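PDB 2C21: trypanothione-dependent glyoxalase I, which is a nickel-binding member of the glyoxalase/bleomycin resistance/dioxygenase superfamily, built from paired beta-alpha-beta-beta-beta modules. Local coordinates for residues A[11-16]-A[62-67]. Sequence-based numbering, arbitrary orientation.
Sequences HTMIRV and ELTYNY. With NI (nickel (II) ion), chain G.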
loop_
_atom_site.group_PDB
_atom_site.type_symbol
_atom_site.label_atom_id
_atom_site.label_comp_id
_atom_site.label_asym_id
_atom_site.label_seq_id
_atom_site.Cartn_x
_atom_site.Cartn_y
_atom_site.Cartn_z
ATOM N N HIS A 11 3.754 4.770 2.874
ATOM C CA HIS A 11 3.855 4.261 1.508
ATOM C C HIS A 11 3.782 2.752 1.426
ATOM O O HIS A 11 3.841 2.071 2.426
ATOM C CB HIS A 11 5.138 4.772 0.803
ATOM C CG HIS A 11 6.423 4.349 1.454
ATOM N ND1 HIS A 11 7.183 5.198 2.233
ATOM C CD2 HIS A 11 7.097 3.175 1.408
ATOM C CE1 HIS A 11 8.260 4.555 2.647
ATOM N NE2 HIS A 11 8.225 3.324 2.168
ATOM N N THR A 12 3.631 2.269 0.200
ATOM C CA THR A 12 3.694 0.861 -0.133
ATOM C C THR A 12 4.810 0.698 -1.147
ATOM O O THR A 12 4.901 1.476 -2.108
ATOM C CB THR A 12 2.362 0.379 -0.754
ATOM O OG1 THR A 12 1.296 0.604 0.171
ATOM C CG2 THR A 12 2.420 -1.064 -1.094
ATOM N N MET A 13 5.659 -0.310 -0.939
ATOM C CA MET A 13 6.803 -0.540 -1.821
ATOM C C MET A 13 6.618 -1.791 -2.682
ATOM O O MET A 13 6.261 -2.854 -2.172
ATOM C CB MET A 13 8.073 -0.699 -1.004
ATOM C CG MET A 13 9.371 -0.743 -1.845
ATOM S SD MET A 13 9.785 -2.318 -2.600
ATOM C CE MET A 13 10.805 -3.082 -1.347
ATOM N N ILE A 14 6.902 -1.661 -3.979
ATOM C CA ILE A 14 6.929 -2.800 -4.920
ATOM C C ILE A 14 8.260 -2.752 -5.688
ATOM O O ILE A 14 8.812 -1.667 -5.914
ATOM C CB ILE A 14 5.753 -2.755 -5.930
ATOM C CG1 ILE A 14 5.729 -1.433 -6.701
ATOM C CG2 ILE A 14 4.413 -2.993 -5.234
ATOM C CD1 ILE A 14 4.872 -1.480 -7.968
ATOM N N ARG A 15 8.779 -3.914 -6.072
ATOM C CA ARG A 15 9.989 -3.971 -6.881
ATOM C C ARG A 15 9.608 -4.086 -8.352
ATOM O O ARG A 15 8.643 -4.772 -8.715
ATOM C CB ARG A 15 10.890 -5.143 -6.490
ATOM C CG ARG A 15 11.350 -5.154 -5.009
ATOM C CD ARG A 15 12.060 -6.437 -4.647
ATOM N NE ARG A 15 12.432 -6.449 -3.220
ATOM C CZ ARG A 15 11.648 -6.859 -2.222
ATOM N NH1 ARG A 15 10.431 -7.345 -2.436
ATOM N NH2 ARG A 15 12.095 -6.780 -0.973
ATOM N N VAL A 16 10.362 -3.395 -9.189
ATOM C CA VAL A 16 10.041 -3.268 -10.614
ATOM C C VAL A 16 11.247 -3.581 -11.457
ATOM O O VAL A 16 12.393 -3.320 -11.058
ATOM C CB VAL A 16 9.499 -1.864 -10.953
ATOM C CG1 VAL A 16 8.216 -1.582 -10.145
ATOM C CG2 VAL A 16 10.545 -0.771 -10.702
ATOM N N GLU A 62 6.311 3.544 -3.577
ATOM C CA GLU A 62 7.758 3.414 -3.667
ATOM C C GLU A 62 8.113 2.279 -4.612
ATOM O O GLU A 62 7.697 1.131 -4.388
ATOM C CB GLU A 62 8.378 3.097 -2.300
ATOM C CG GLU A 62 9.889 2.993 -2.341
ATOM C CD GLU A 62 10.497 2.478 -1.040
ATOM O OE1 GLU A 62 9.747 2.227 -0.078
ATOM O OE2 GLU A 62 11.737 2.344 -0.993
ATOM N N LEU A 63 8.890 2.592 -5.652
ATOM C CA LEU A 63 9.444 1.584 -6.550
ATOM C C LEU A 63 10.907 1.355 -6.220
ATOM O O LEU A 63 11.659 2.307 -6.071
ATOM C CB LEU A 63 9.346 2.036 -8.004
ATOM C CG LEU A 63 8.057 2.707 -8.436
ATOM C CD1 LEU A 63 8.195 3.122 -9.895
ATOM C CD2 LEU A 63 6.891 1.775 -8.225
ATOM N N THR A 64 11.295 0.085 -6.131
ATOM C CA THR A 64 12.672 -0.308 -5.955
ATOM C C THR A 64 13.110 -1.015 -7.231
ATOM O O THR A 64 12.451 -1.962 -7.678
ATOM C CB THR A 64 12.811 -1.318 -4.784
ATOM O OG1 THR A 64 12.354 -0.716 -3.568
ATOM C CG2 THR A 64 14.245 -1.750 -4.633
ATOM N N TYR A 65 14.200 -0.523 -7.810
ATOM C CA TYR A 65 14.859 -1.172 -8.922
ATOM C C TYR A 65 16.188 -1.744 -8.423
ATOM O O TYR A 65 17.021 -1.009 -7.879
ATOM C CB TYR A 65 15.099 -0.157 -10.057
ATOM C CG TYR A 65 16.019 -0.669 -11.130
ATOM C CD1 TYR A 65 15.621 -1.717 -11.964
ATOM C CD2 TYR A 65 17.296 -0.126 -11.315
ATOM C CE1 TYR A 65 16.459 -2.203 -12.949
ATOM C CE2 TYR A 65 18.141 -0.610 -12.302
ATOM C CZ TYR A 65 17.720 -1.649 -13.111
ATOM O OH TYR A 65 18.538 -2.157 -14.100
ATOM N N ASN A 66 16.378 -3.053 -8.600
ATOM C CA ASN A 66 17.666 -3.691 -8.381
ATOM C C ASN A 66 18.393 -3.829 -9.701
ATOM O O ASN A 66 17.856 -4.423 -10.634
ATOM C CB ASN A 66 17.494 -5.062 -7.731
ATOM C CG ASN A 66 17.091 -4.951 -6.289
ATOM O OD1 ASN A 66 17.873 -4.495 -5.456
ATOM N ND2 ASN A 66 15.862 -5.318 -5.987
ATOM N N TYR A 67 19.614 -3.290 -9.768
ATOM C CA TYR A 67 20.373 -3.230 -11.020
ATOM C C TYR A 67 20.457 -4.619 -11.662
ATOM O O TYR A 67 20.903 -5.596 -11.032
ATOM C CB TYR A 67 21.800 -2.717 -10.796
ATOM C CG TYR A 67 21.985 -1.248 -10.419
ATOM C CD1 TYR A 67 23.255 -0.680 -10.469
ATOM C CD2 TYR A 67 20.927 -0.435 -10.009
ATOM C CE1 TYR A 67 23.474 0.627 -10.129
ATOM C CE2 TYR A 67 21.151 0.908 -9.670
ATOM C CZ TYR A 67 22.432 1.418 -9.727
ATOM O OH TYR A 67 22.690 2.727 -9.390
HETATM NI NI NI G . 9.794 1.918 2.274
HETATM O O HOH W 1 15.214 -5.510 -3.083
HETATM O O HOH W 2 14.627 -4.587 -10.323
HETATM O O HOH W 3 11.340 2.775 2.379
#
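His11 and Glu62 converge on one nickel ion from neighbouring parallel strands, His11 NE2 binding it at 2.1 Å and Glu62 OE1 at 2.4 Å. Imidazole and carboxylate planes stand 86° apart, and the 2.9 Å between His11 NE2 and Glu62 OE1 reflects shared coordination, not a hydrogen bond. Glu62 reaches the metal with an extended chain, CG anti to the backbone N (chi1 -178°). His80 and Glu123 of the second subunit complete the set of protein ligands.

Four backbone hydrogen bonds fix the register, among them Glu62 N to Thr12 O at 2.9 Å and Val16 N to Thr64 O. Ile14 bonds through its N to Glu62 and through its O to Thr64, the two residues flanking Leu63, and Glu62 likewise spans Thr12 and Ile14, as in a parallel pair; the strand directions differ by 27°.

On the nickel side of the sheet, Met13 bends its chain past Glu62, bringing Met13 SD to 3.2 Å from Thr64 OG1, while Met13 CE lies 3.9 Å above the plane of the Arg15 guanidinium, over its centre. Water 1 links Arg15 NE to Asn66 ND2, accepting from both. On the reverse face, Ile14 and Leu63 lie side by side against helix 19-29, Ile14 CG1 3.7 Å from Leu63 CD2.

The chemistry implies a two-faced strand pair: one face apolar against the helix, the other presenting half the protein ligands of a nickel site shared between two subunits.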